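Long-range contacts in serine protease pet (Escherichia coli, PDB 4OM9), which acts as a serine protease enterotoxin, an autotransporter passenger domain of enteroaggregative Escherichia coli that probably cleaves alpha-fodrin in host cells: residues A[268-273]-A[303-308]; A[586-591]-A[608-613]; A[865-870]-A[896-901]. All blocks are in the same frame, centred on the assembly; numbering follows the deposited sequence.

Contact 1 (A[268-273]-A[303-308])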
ATOM      1  N   ALA A 268      38.755 -22.937  22.518  1.00 55.24           N
ATOM      2  CA  ALA A 268      39.641 -21.850  22.870  1.00 52.97           C
ATOM      3  C   ALA A 268      39.208 -21.282  24.201  1.00 54.41           C
ATOM      4  O   ALA A 268      38.082 -20.798  24.338  1.00 50.03           O
ATOM      5  CB  ALA A 268      39.636 -20.776  21.802  1.00 55.12           C
ATOM      6  N   THR A 269      40.108 -21.336  25.179  1.00 52.24           N
ATOM      7  CA  THR A 269      39.799 -20.868  26.519  1.00 52.44           C
ATOM      8  C   THR A 269      40.398 -19.485  26.736  1.00 51.97           C
ATOM      9  O   THR A 269      41.559 -19.254  26.415  1.00 57.05           O
ATOM     10  CB  THR A 269      40.311 -21.866  27.581  1.00 59.45           C
ATOM     11  OG1 THR A 269      39.524 -23.066  27.519  1.00 53.94           O
ATOM     12  CG2 THR A 269      40.205 -21.276  28.965  1.00 57.77           C
ATOM     13  N   ILE A 270      39.604 -18.558  27.263  1.00 46.05           N
ATOM     14  CA  ILE A 270      40.016 -17.159  27.323  1.00 47.03           C
ATOM     15  C   ILE A 270      39.958 -16.574  28.719  1.00 49.20           C
ATOM     16  O   ILE A 270      38.916 -16.612  29.368  1.00 49.90           O
ATOM     17  CB  ILE A 270      39.144 -16.249  26.412  1.00 40.40           C
ATOM     18  CG1 ILE A 270      39.019 -16.834  25.008  1.00 41.47           C
ATOM     19  CG2 ILE A 270      39.711 -14.834  26.364  1.00 39.24           C
ATOM     20  CD1 ILE A 270      38.419 -15.828  23.981  1.00 37.68           C
ATOM     21  N   GLY A 271      41.072 -15.994  29.154  1.00 53.77           N
ATOM     22  CA  GLY A 271      41.148 -15.349  30.449  1.00 49.85           C
ATOM     23  C   GLY A 271      42.567 -14.926  30.779  1.00 56.70           C
ATOM     24  O   GLY A 271      43.531 -15.503  30.267  1.00 56.84           O
ATOM     25  N   GLY A 272      42.697 -13.903  31.618  1.00 45.94           N
ATOM     26  CA  GLY A 272      43.997 -13.482  32.115  1.00 49.40           C
ATOM     27  C   GLY A 272      44.852 -12.872  31.025  1.00 46.70           C
ATOM     28  O   GLY A 272      46.079 -12.902  31.092  1.00 47.82           O
ATOM     29  N   GLY A 273      44.191 -12.322  30.010  1.00 47.42           N
ATOM     30  CA  GLY A 273      44.892 -11.754  28.862  1.00 44.30           C
ATOM     31  C   GLY A 273      45.436 -12.815  27.926  1.00 50.33           C
ATOM     32  O   GLY A 273      46.345 -12.554  27.148  1.00 55.26           O
ATOM     33  N   ILE A 303      34.239 -21.697  22.436  1.00 38.85           N
ATOM     34  CA  ILE A 303      34.908 -20.587  23.086  1.00 41.63           C
ATOM     35  C   ILE A 303      34.494 -20.589  24.542  1.00 42.27           C
ATOM     36  O   ILE A 303      33.316 -20.422  24.842  1.00 45.89           O
ATOM     37  CB  ILE A 303      34.532 -19.225  22.444  1.00 38.59           C
ATOM     38  CG1 ILE A 303      35.100 -19.115  21.029  1.00 41.32           C
ATOM     39  CG2 ILE A 303      35.017 -18.053  23.300  1.00 38.75           C
ATOM     40  CD1 ILE A 303      34.776 -17.814  20.349  1.00 38.25           C
ATOM     41  N   SER A 304      35.439 -20.784  25.450  1.00 48.40           N
ATOM     42  CA  SER A 304      35.093 -20.786  26.866  1.00 45.68           C
ATOM     43  C   SER A 304      35.744 -19.651  27.640  1.00 47.81           C
ATOM     44  O   SER A 304      36.949 -19.452  27.557  1.00 54.52           O
ATOM     45  CB  SER A 304      35.477 -22.116  27.509  1.00 52.60           C
ATOM     46  OG  SER A 304      35.102 -22.109  28.870  1.00 54.35           O
ATOM     47  N   LEU A 305      34.940 -18.933  28.417  1.00 46.85           N
ATOM     48  CA  LEU A 305      35.428 -17.813  29.219  1.00 47.73           C
ATOM     49  C   LEU A 305      35.542 -18.211  30.698  1.00 54.26           C
ATOM     50  O   LEU A 305      34.555 -18.685  31.287  1.00 46.97           O
ATOM     51  CB  LEU A 305      34.496 -16.606  29.062  1.00 44.24           C
ATOM     52  CG  LEU A 305      34.744 -15.596  27.942  1.00 46.62           C
ATOM     53  CD1 LEU A 305      35.180 -16.281  26.665  1.00 44.27           C
ATOM     54  CD2 LEU A 305      33.511 -14.754  27.719  1.00 42.68           C
ATOM     55  N   LYS A 306      36.736 -18.021  31.282  1.00 46.02           N
ATOM     56  CA  LYS A 306      36.979 -18.317  32.698  1.00 45.11           C
ATOM     57  C   LYS A 306      36.621 -17.152  33.603  1.00 45.29           C
ATOM     58  O   LYS A 306      36.710 -17.248  34.823  1.00 50.15           O
ATOM     59  CB  LYS A 306      38.450 -18.668  32.949  1.00 46.88           C
ATOM     60  CG  LYS A 306      39.107 -19.508  31.887  1.00 55.47           C
ATOM     61  CD  LYS A 306      40.545 -19.042  31.650  1.00 56.24           C
ATOM     62  CE  LYS A 306      41.543 -19.707  32.565  1.00 63.84           C
ATOM     63  NZ  LYS A 306      42.921 -19.265  32.228  1.00 71.19           N
ATOM     64  N   GLU A 307      36.260 -16.034  33.002  1.00 43.89           N
ATOM     65  CA  GLU A 307      36.015 -14.815  33.749  1.00 45.06           C
ATOM     66  C   GLU A 307      35.367 -13.838  32.791  1.00 42.31           C
ATOM     67  O   GLU A 307      35.253 -14.118  31.601  1.00 40.95           O
ATOM     68  CB  GLU A 307      37.327 -14.240  34.317  1.00 46.26           C
ATOM     69  CG  GLU A 307      38.415 -14.097  33.255  1.00 45.55           C
ATOM     70  CD  GLU A 307      39.754 -13.593  33.797  1.00 56.93           C
ATOM     71  OE1 GLU A 307      40.108 -13.903  34.958  1.00 63.90           O
ATOM     72  OE2 GLU A 307      40.462 -12.889  33.044  1.00 53.59           O
ATOM     73  N   ASN A 308      34.940 -12.701  33.317  1.00 42.37           N
ATOM     74  CA  ASN A 308      34.465 -11.622  32.487  1.00 40.80           C
ATOM     75  C   ASN A 308      35.548 -11.257  31.491  1.00 41.77           C
ATOM     76  O   ASN A 308      36.727 -11.192  31.839  1.00 41.26           O
ATOM     77  CB  ASN A 308      34.078 -10.424  33.340  1.00 41.39           C
ATOM     78  CG  ASN A 308      32.881 -10.712  34.205  1.00 44.06           C
ATOM     79  OD1 ASN A 308      32.222 -11.737  34.032  1.00 46.20           O
ATOM     80  ND2 ASN A 308      32.589  -9.819  35.140  1.00 42.95           N
TER
HETATM   81  O   HOH W   1      37.503 -24.014  29.731  1.00 47.68           O
HETATM   82  O   HOH W   2      43.458 -18.639  28.874  1.00 59.81           O
HETATM   83  O   HOH W   3      37.239 -13.989  30.218  1.00 59.81           O

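Contact 2 (A[586-591]-A[608-613])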
ATOM      1  N   LEU A 586     -11.923 -12.027   7.291  1.00 38.59           N
ATOM      2  CA  LEU A 586     -12.000 -11.049   8.357  1.00 34.88           C
ATOM      3  C   LEU A 586     -13.312 -11.241   9.124  1.00 36.81           C
ATOM      4  O   LEU A 586     -14.401 -11.214   8.526  1.00 37.57           O
ATOM      5  CB  LEU A 586     -11.929  -9.623   7.800  1.00 33.57           C
ATOM      6  CG  LEU A 586     -11.627  -8.551   8.845  1.00 33.30           C
ATOM      7  CD1 LEU A 586     -10.881  -7.392   8.211  1.00 33.15           C
ATOM      8  CD2 LEU A 586     -12.868  -8.059   9.510  1.00 33.06           C
ATOM      9  N   ASN A 587     -13.209 -11.404  10.439  1.00 35.15           N
ATOM     10  CA  ASN A 587     -14.384 -11.352  11.298  1.00 36.53           C
ATOM     11  C   ASN A 587     -14.420 -10.068  12.140  1.00 37.47           C
ATOM     12  O   ASN A 587     -13.428  -9.721  12.793  1.00 39.85           O
ATOM     13  CB  ASN A 587     -14.431 -12.581  12.205  1.00 40.48           C
ATOM     14  CG  ASN A 587     -15.642 -12.577  13.138  1.00 52.22           C
ATOM     15  OD1 ASN A 587     -16.792 -12.731  12.701  1.00 49.15           O
ATOM     16  ND2 ASN A 587     -15.385 -12.397  14.433  1.00 46.52           N
ATOM     17  N   ILE A 588     -15.554  -9.365  12.124  1.00 34.88           N
ATOM     18  CA  ILE A 588     -15.763  -8.185  12.978  1.00 34.66           C
ATOM     19  C   ILE A 588     -16.961  -8.377  13.879  1.00 35.48           C
ATOM     20  O   ILE A 588     -18.021  -8.773  13.412  1.00 35.76           O
ATOM     21  CB  ILE A 588     -16.067  -6.885  12.198  1.00 33.90           C
ATOM     22  CG1 ILE A 588     -16.220  -7.143  10.703  1.00 33.59           C
ATOM     23  CG2 ILE A 588     -15.131  -5.732  12.574  1.00 33.39           C
ATOM     24  CD1 ILE A 588     -16.391  -5.850   9.924  1.00 36.92           C
ATOM     25  N   GLU A 589     -16.811  -8.033  15.149  1.00 35.93           N
ATOM     26  CA  GLU A 589     -17.940  -8.026  16.056  1.00 39.57           C
ATOM     27  C   GLU A 589     -18.040  -6.672  16.754  1.00 39.65           C
ATOM     28  O   GLU A 589     -17.053  -6.157  17.264  1.00 39.19           O
ATOM     29  CB  GLU A 589     -17.823  -9.178  17.060  1.00 41.87           C
ATOM     30  CG  GLU A 589     -17.679 -10.515  16.352  1.00 40.20           C
ATOM     31  CD  GLU A 589     -17.842 -11.725  17.244  1.00 43.59           C
ATOM     32  OE1 GLU A 589     -17.740 -11.613  18.491  1.00 41.30           O
ATOM     33  OE2 GLU A 589     -18.073 -12.805  16.668  1.00 48.45           O
ATOM     34  N   ASP A 590     -19.230  -6.081  16.705  1.00 39.60           N
ATOM     35  CA  ASP A 590     -19.534  -4.850  17.432  1.00 42.26           C
ATOM     36  C   ASP A 590     -18.533  -3.692  17.269  1.00 38.12           C
ATOM     37  O   ASP A 590     -18.242  -2.971  18.228  1.00 42.76           O
ATOM     38  CB  ASP A 590     -19.689  -5.194  18.908  1.00 42.51           C
ATOM     39  CG  ASP A 590     -20.646  -6.366  19.123  1.00 50.82           C
ATOM     40  OD1 ASP A 590     -21.886  -6.150  19.089  1.00 49.30           O
ATOM     41  OD2 ASP A 590     -20.156  -7.506  19.289  1.00 53.02           O
ATOM     42  N   SER A 591     -18.033  -3.489  16.056  1.00 35.42           N
ATOM     43  CA  SER A 591     -17.125  -2.371  15.836  1.00 37.40           C
ATOM     44  C   SER A 591     -17.198  -1.906  14.391  1.00 34.01           C
ATOM     45  O   SER A 591     -18.214  -2.090  13.724  1.00 34.10           O
ATOM     46  CB  SER A 591     -15.686  -2.757  16.219  1.00 34.50           C
ATOM     47  OG  SER A 591     -14.876  -1.601  16.402  1.00 34.15           O
ATOM     48  N   LYS A 608     -20.692  -8.862  12.247  1.00 36.97           N
ATOM     49  CA  LYS A 608     -21.786  -8.970  13.187  1.00 39.58           C
ATOM     50  C   LYS A 608     -21.934  -7.662  13.942  1.00 40.80           C
ATOM     51  O   LYS A 608     -20.972  -7.179  14.539  1.00 36.67           O
ATOM     52  CB  LYS A 608     -21.551 -10.133  14.155  1.00 44.16           C
ATOM     53  CG  LYS A 608     -22.639 -10.317  15.195  1.00 43.45           C
ATOM     54  CD  LYS A 608     -22.165 -11.221  16.330  1.00 50.97           C
ATOM     55  CE  LYS A 608     -21.834 -12.666  15.881  1.00 53.18           C
ATOM     56  NZ  LYS A 608     -20.412 -12.849  15.381  1.00 51.69           N
ATOM     57  N   ASN A 609     -23.144  -7.100  13.900  1.00 42.17           N
ATOM     58  CA  ASN A 609     -23.446  -5.830  14.558  1.00 41.48           C
ATOM     59  C   ASN A 609     -22.316  -4.807  14.384  1.00 38.29           C
ATOM     60  O   ASN A 609     -21.887  -4.161  15.335  1.00 38.86           O
ATOM     61  CB  ASN A 609     -23.723  -6.056  16.046  1.00 41.90           C
ATOM     62  CG  ASN A 609     -24.213  -4.797  16.747  1.00 45.36           C
ATOM     63  OD1 ASN A 609     -25.062  -4.069  16.218  1.00 41.00           O
ATOM     64  ND2 ASN A 609     -23.647  -4.514  17.928  1.00 49.46           N
ATOM     65  N   SER A 610     -21.831  -4.691  13.156  1.00 35.57           N
ATOM     66  CA  SER A 610     -20.672  -3.883  12.869  1.00 34.85           C
ATOM     67  C   SER A 610     -20.891  -2.977  11.651  1.00 34.33           C
ATOM     68  O   SER A 610     -21.763  -3.223  10.815  1.00 35.10           O
ATOM     69  CB  SER A 610     -19.451  -4.782  12.637  1.00 34.48           C
ATOM     70  OG  SER A 610     -19.017  -5.402  13.829  1.00 35.01           O
ATOM     71  N   VAL A 611     -20.084  -1.928  11.570  1.00 36.70           N
ATOM     72  CA  VAL A 611     -20.138  -0.981  10.472  1.00 38.15           C
ATOM     73  C   VAL A 611     -18.953  -1.174   9.526  1.00 37.13           C
ATOM     74  O   VAL A 611     -17.807  -1.287   9.959  1.00 35.93           O
ATOM     75  CB  VAL A 611     -20.176   0.467  11.005  1.00 39.27           C
ATOM     76  CG1 VAL A 611     -19.891   1.456   9.903  1.00 37.89           C
ATOM     77  CG2 VAL A 611     -21.547   0.753  11.615  1.00 39.51           C
ATOM     78  N   ILE A 612     -19.252  -1.254   8.231  1.00 37.24           N
ATOM     79  CA  ILE A 612     -18.222  -1.380   7.207  1.00 37.11           C
ATOM     80  C   ILE A 612     -18.264  -0.207   6.231  1.00 36.52           C
ATOM     81  O   ILE A 612     -19.221  -0.054   5.452  1.00 37.45           O
ATOM     82  CB  ILE A 612     -18.378  -2.680   6.412  1.00 37.81           C
ATOM     83  CG1 ILE A 612     -18.492  -3.875   7.361  1.00 35.80           C
ATOM     84  CG2 ILE A 612     -17.228  -2.838   5.410  1.00 35.64           C
ATOM     85  CD1 ILE A 612     -18.495  -5.226   6.648  1.00 37.76           C
ATOM     86  N   ASN A 613     -17.244   0.639   6.287  1.00 38.31           N
ATOM     87  CA  ASN A 613     -17.155   1.738   5.334  1.00 39.73           C
ATOM     88  C   ASN A 613     -16.068   1.455   4.309  1.00 39.57           C
ATOM     89  O   ASN A 613     -14.874   1.583   4.587  1.00 38.48           O
ATOM     90  CB  ASN A 613     -16.904   3.062   6.053  1.00 40.38           C
ATOM     91  CG  ASN A 613     -18.004   3.401   7.055  1.00 50.38           C
ATOM     92  OD1 ASN A 613     -19.195   3.193   6.790  1.00 50.74           O
ATOM     93  ND2 ASN A 613     -17.609   3.920   8.218  1.00 53.97           N
TER

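Contact 3 (A[865-870]-A[896-901])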
ATOM      1  N   LYS A 865     -47.529   6.471 -23.128  1.00108.58           N
ATOM      2  CA  LYS A 865     -48.238   7.744 -23.111  1.00109.97           C
ATOM      3  C   LYS A 865     -47.828   8.665 -24.259  1.00112.59           C
ATOM      4  O   LYS A 865     -48.670   9.366 -24.821  1.00114.05           O
ATOM      5  CB  LYS A 865     -48.013   8.450 -21.770  1.00109.34           C
ATOM      6  CG  LYS A 865     -49.058   9.497 -21.434  1.00110.02           C
ATOM      7  CD  LYS A 865     -48.924   9.983 -19.998  1.00109.10           C
ATOM      8  CE  LYS A 865     -47.835  11.034 -19.855  1.00110.60           C
ATOM      9  NZ  LYS A 865     -48.228  12.337 -20.462  1.00112.85           N
ATOM     10  N   ASN A 866     -46.542   8.662 -24.606  1.00113.30           N
ATOM     11  CA  ASN A 866     -46.027   9.589 -25.615  1.00115.97           C
ATOM     12  C   ASN A 866     -45.329   8.916 -26.801  1.00116.81           C
ATOM     13  O   ASN A 866     -44.386   9.461 -27.377  1.00118.63           O
ATOM     14  CB  ASN A 866     -45.084  10.599 -24.958  1.00116.82           C
ATOM     15  CG  ASN A 866     -45.828  11.640 -24.143  1.00117.03           C
ATOM     16  OD1 ASN A 866     -46.801  12.230 -24.609  1.00118.15           O
ATOM     17  ND2 ASN A 866     -45.382  11.862 -22.913  1.00116.01           N
ATOM     18  N   LYS A 867     -45.800   7.720 -27.141  1.00142.66           N
ATOM     19  CA  LYS A 867     -45.579   7.104 -28.453  1.00154.29           C
ATOM     20  C   LYS A 867     -44.126   6.817 -28.841  1.00149.02           C
ATOM     21  O   LYS A 867     -43.274   6.577 -27.987  1.00144.85           O
ATOM     22  CB  LYS A 867     -46.221   7.977 -29.539  1.00158.11           C
ATOM     23  CG  LYS A 867     -47.736   7.827 -29.658  1.00156.60           C
ATOM     24  CD  LYS A 867     -48.483   8.492 -28.513  1.00154.18           C
ATOM     25  CE  LYS A 867     -48.353  10.006 -28.561  1.00155.43           C
ATOM     26  NZ  LYS A 867     -49.061  10.588 -29.734  1.00155.64           N
ATOM     27  N   LEU A 868     -43.879   6.845 -30.150  1.00165.92           N
ATOM     28  CA  LEU A 868     -42.631   6.401 -30.768  1.00167.59           C
ATOM     29  C   LEU A 868     -42.323   4.949 -30.416  1.00163.92           C
ATOM     30  O   LEU A 868     -41.772   4.662 -29.357  1.00164.21           O
ATOM     31  CB  LEU A 868     -41.456   7.296 -30.365  1.00169.43           C
ATOM     32  CG  LEU A 868     -40.111   6.870 -30.969  1.00164.96           C
ATOM     33  CD1 LEU A 868     -40.206   6.767 -32.484  1.00162.72           C
ATOM     34  CD2 LEU A 868     -39.001   7.823 -30.566  1.00166.34           C
ATOM     35  N   GLU A 869     -42.691   4.039 -31.314  1.00117.39           N
ATOM     36  CA  GLU A 869     -42.459   2.612 -31.110  1.00114.98           C
ATOM     37  C   GLU A 869     -41.537   2.050 -32.190  1.00115.97           C
ATOM     38  O   GLU A 869     -40.908   2.813 -32.924  1.00118.21           O
ATOM     39  CB  GLU A 869     -43.788   1.853 -31.083  1.00113.88           C
ATOM     40  CG  GLU A 869     -44.598   2.030 -29.800  1.00113.95           C
ATOM     41  CD  GLU A 869     -45.139   3.437 -29.616  1.00113.60           C
ATOM     42  OE1 GLU A 869     -45.565   3.767 -28.494  1.00112.39           O
ATOM     43  OE2 GLU A 869     -45.147   4.215 -30.589  1.00116.86           O
ATOM     44  N   GLY A 870     -41.456   0.723 -32.288  1.00114.41           N
ATOM     45  CA  GLY A 870     -40.486   0.087 -33.167  1.00115.01           C
ATOM     46  C   GLY A 870     -41.016  -0.994 -34.094  1.00115.06           C
ATOM     47  O   GLY A 870     -42.223  -1.190 -34.211  1.00115.00           O
ATOM     48  N   LYS A 896     -52.553   2.630 -24.566  1.00104.60           N
ATOM     49  CA  LYS A 896     -53.122   3.977 -24.620  1.00110.18           C
ATOM     50  C   LYS A 896     -52.158   5.005 -25.220  1.00110.11           C
ATOM     51  O   LYS A 896     -51.793   5.978 -24.557  1.00106.25           O
ATOM     52  CB  LYS A 896     -53.545   4.440 -23.219  1.00107.38           C
ATOM     53  CG  LYS A 896     -55.013   4.201 -22.874  1.00104.84           C
ATOM     54  CD  LYS A 896     -55.436   5.071 -21.700  1.00103.53           C
ATOM     55  CE  LYS A 896     -56.893   4.856 -21.323  1.00101.62           C
ATOM     56  NZ  LYS A 896     -57.122   3.537 -20.670  1.00100.41           N
ATOM     57  N   ALA A 897     -51.758   4.795 -26.472  1.00132.63           N
ATOM     58  CA  ALA A 897     -50.875   5.729 -27.170  1.00132.68           C
ATOM     59  C   ALA A 897     -51.651   6.585 -28.171  1.00133.83           C
ATOM     60  O   ALA A 897     -52.014   6.109 -29.246  1.00131.53           O
ATOM     61  CB  ALA A 897     -49.761   4.977 -27.873  1.00127.44           C
ATOM     62  N   PRO A 898     -51.901   7.858 -27.816  1.00154.59           N
ATOM     63  CA  PRO A 898     -52.715   8.798 -28.602  1.00154.97           C
ATOM     64  C   PRO A 898     -52.191   9.067 -30.014  1.00153.59           C
ATOM     65  O   PRO A 898     -51.002   9.329 -30.192  1.00154.42           O
ATOM     66  CB  PRO A 898     -52.676  10.083 -27.761  1.00157.98           C
ATOM     67  CG  PRO A 898     -51.500   9.927 -26.854  1.00155.23           C
ATOM     68  CD  PRO A 898     -51.424   8.466 -26.563  1.00153.78           C
ATOM     69  N   GLU A 899     -53.088   8.995 -30.998  1.00112.60           N
ATOM     70  CA  GLU A 899     -52.787   9.247 -32.413  1.00116.84           C
ATOM     71  C   GLU A 899     -51.734   8.293 -32.984  1.00114.09           C
ATOM     72  O   GLU A 899     -51.948   7.685 -34.035  1.00109.31           O
ATOM     73  CB  GLU A 899     -52.346  10.701 -32.615  1.00118.51           C
ATOM     74  CG  GLU A 899     -51.682  10.976 -33.959  1.00117.44           C
ATOM     75  CD  GLU A 899     -50.174  11.103 -33.843  1.00115.21           C
ATOM     76  OE1 GLU A 899     -49.690  11.436 -32.741  1.00115.70           O
ATOM     77  OE2 GLU A 899     -49.474  10.867 -34.849  1.00113.20           O
ATOM     78  N   ASN A 900     -50.601   8.193 -32.293  1.00151.24           N
ATOM     79  CA  ASN A 900     -49.524   7.253 -32.603  1.00147.46           C
ATOM     80  C   ASN A 900     -48.804   7.539 -33.916  1.00149.95           C
ATOM     81  O   ASN A 900     -49.403   7.999 -34.888  1.00148.60           O
ATOM     82  CB  ASN A 900     -50.054   5.817 -32.613  1.00144.15           C
ATOM     83  CG  ASN A 900     -48.971   4.801 -32.323  1.00146.10           C
ATOM     84  OD1 ASN A 900     -47.963   5.119 -31.694  1.00149.05           O
ATOM     85  ND2 ASN A 900     -49.171   3.572 -32.783  1.00144.88           N
ATOM     86  N   THR A 901     -47.503   7.266 -33.922  1.00162.10           N
ATOM     87  CA  THR A 901     -46.682   7.421 -35.115  1.00159.61           C
ATOM     88  C   THR A 901     -47.195   6.498 -36.209  1.00155.36           C
ATOM     89  O   THR A 901     -47.451   6.929 -37.333  1.00156.55           O
ATOM     90  CB  THR A 901     -45.201   7.109 -34.833  1.00159.99           C
ATOM     91  OG1 THR A 901     -44.816   7.687 -33.580  1.00158.37           O
ATOM     92  CG2 THR A 901     -44.318   7.661 -35.940  1.00159.16           C
TER

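Contact 1 (A[268-273]-A[303-308])
The carboxylate of Glu307 is met by the backbone of Gly272 from above its plane: Gly272 N donates to Glu307 OE2 over 2.8 Å, with the nitrogen lying 55° out of the carboxylate plane. Glu307 OE2 also comes close to Gly271 CA. The larger flat element is the sheet itself, because strands 267-271 and 301-305 run parallel as neighbouring rungs of the right-handed beta-helix that forms the stalk of autotransporter passengers. One face of the pair carries Ala268, Ile270, Ile303 and Leu305; the other carries Thr269 and Ser304. The first face is turned into the helix, since Ile270 packs on Leu295 and Ile303 on Phe297, both from strand 294-298 of another wall.

Three backbone bonds fix the register, pairing Ala268 with Ile303, Thr269 with Ser304 and Ile270 with Leu305. Ser304 N donates to Ala268 O, Ile270 N to Ser304 O at 2.8 Å, and Lys306 N to Ile270 O at 3.2 Å, the longest of the three. On the inward face Ile270 meets two residues. Its extended chi2 (-168°) carries CD1, at the end of the longer branch, to 4.1 Å from Ile303 CG2, while its CB meets Leu305 CD1 at 4.0 Å.

Beyond the strand end, Lys306 crosses Thr269 at about a right angle, its CD resting 3.5 Å from Thr269 CG2; the methyl reaches this place because it stands anti to the backbone N of Thr269. No side chain intervenes at Gly271, whose CA lies near the methylenes of Lys306. On the face that carries Thr269 and Ser304 a water joins the two hydroxyls, 3.1 Å from Thr269 OG1 and 3.2 Å from Ser304 OG.

Contact 2 (A[586-591]-A[608-613])
Glu589 and Lys608 form a salt bridge across a corner between two coils of the beta-helix. Their side chains lie alongside each other and point the same way; the bend at chi4 (87°) of Lys608 brings NZ to 2.7 Å from Glu589 OE2, above the carboxylate plane.

Apart from the salt bridge, Asn609 ND2 donates to Asp590 OD1 over 2.7 Å, almost straight at 175°. The acceptor lies in the amide plane and is approached on its anti side, with the two groups turned 69° apart.

Backbone pairing is parallel: Lys608 N binds Ile588 O, Asp590 N binds Lys608 O, and past the corner Val611 N binds Ser591 O at 2.9 Å. Asp590 and Asn609 both have left-handed helical backbone angles, consistent with similar turns in the two coils.

Apolar contact is confined to the inner side, where Ile588 CD1 meets Ile612 CG1 at 3.9 Å.

Ser610 OG receives Ser591 N at 3.1 Å and donates to Lys608 O at 2.7 Å, from above the carbonyl plane. Lys608 O thus takes two donors, its own coil's hydroxyl and the preceding coil's Asp590 N, which implies that the buried serine ties the corner within and between coils.

Contact 3 (A[865-870]-A[896-901])
Lys867 folds its chain over Pro898, and the two side chains cross obliquely. Lys867 CD lies 3.5 Å from Pro898 CD, and Lys867 CE approaches Pro898 CG, so two successive methylenes, CD and CE, lie against the ring. Bends at chi2, chi3 and chi4 curl the lysine this tightly. The modelled separation of 2.4 Å between Lys867 NZ and Pro898 O is too short for a normal hydrogen bond; Asn900 N sits equally close to the same oxygen, so the details at this carbonyl are doubtful. More ordinary is the salt bridge from Lys867 NZ to Glu899 OE1, at 3.2 Å, where the side chains cross at about a right angle. Further back along the lysine, CG touches Asn900 OD1 at 3.4 Å, and CD meets Ala897 CB at 3.8 Å.

Both segments belong to the C-terminal part of the passenger, probably still the beta-helical stalk as in relatives. Positive phi at Lys867, Leu868, Glu899 and Asn900 fits irregular turns rather than paired rungs.

Next to the lysine, Glu869 OE2 faces Asn900 OD1 at 3.2 Å, an approach of two acceptors with carboxylate and amide planes 74° apart. A reversed amide, or a proton on the carboxylate, might ease it. Glu869 OE1 is buried with no partner in the model. Pro898 CD also lies 3.4 Å from Lys865 O.

Farther out, surrounding loops probably help to position these groups. Ser931 holds Ala897 through backbone bonding and through its OG, which bonds to Ala897 O; it also touches the side chain of Asn900. Glu869 lies against Val864 and Val905, while the backbone of Lys865 is hydrogen-bonded to Val840.

The three contacts come in series along the chain, each closing before the next opens, and they sample successive levels of one elongated passenger. Contact 1 lies near the start of the stalk, on parallel strands 267-271 and 301-305. Contact 2 lies mid-way, its centre 60 Å from that of contact 1, and contact 3 is a further 52 Å on. Contacts 1 and 3 are 107 Å apart between centres, on opposite sides of the chain's centre, and none of the three touches another. Their character shifts with position: paired strands, a hydrogen-bonded corner, then irregular surface loops. Each joins segments with 16 to 29 residues between them, as expected where a stalk grows by stacking.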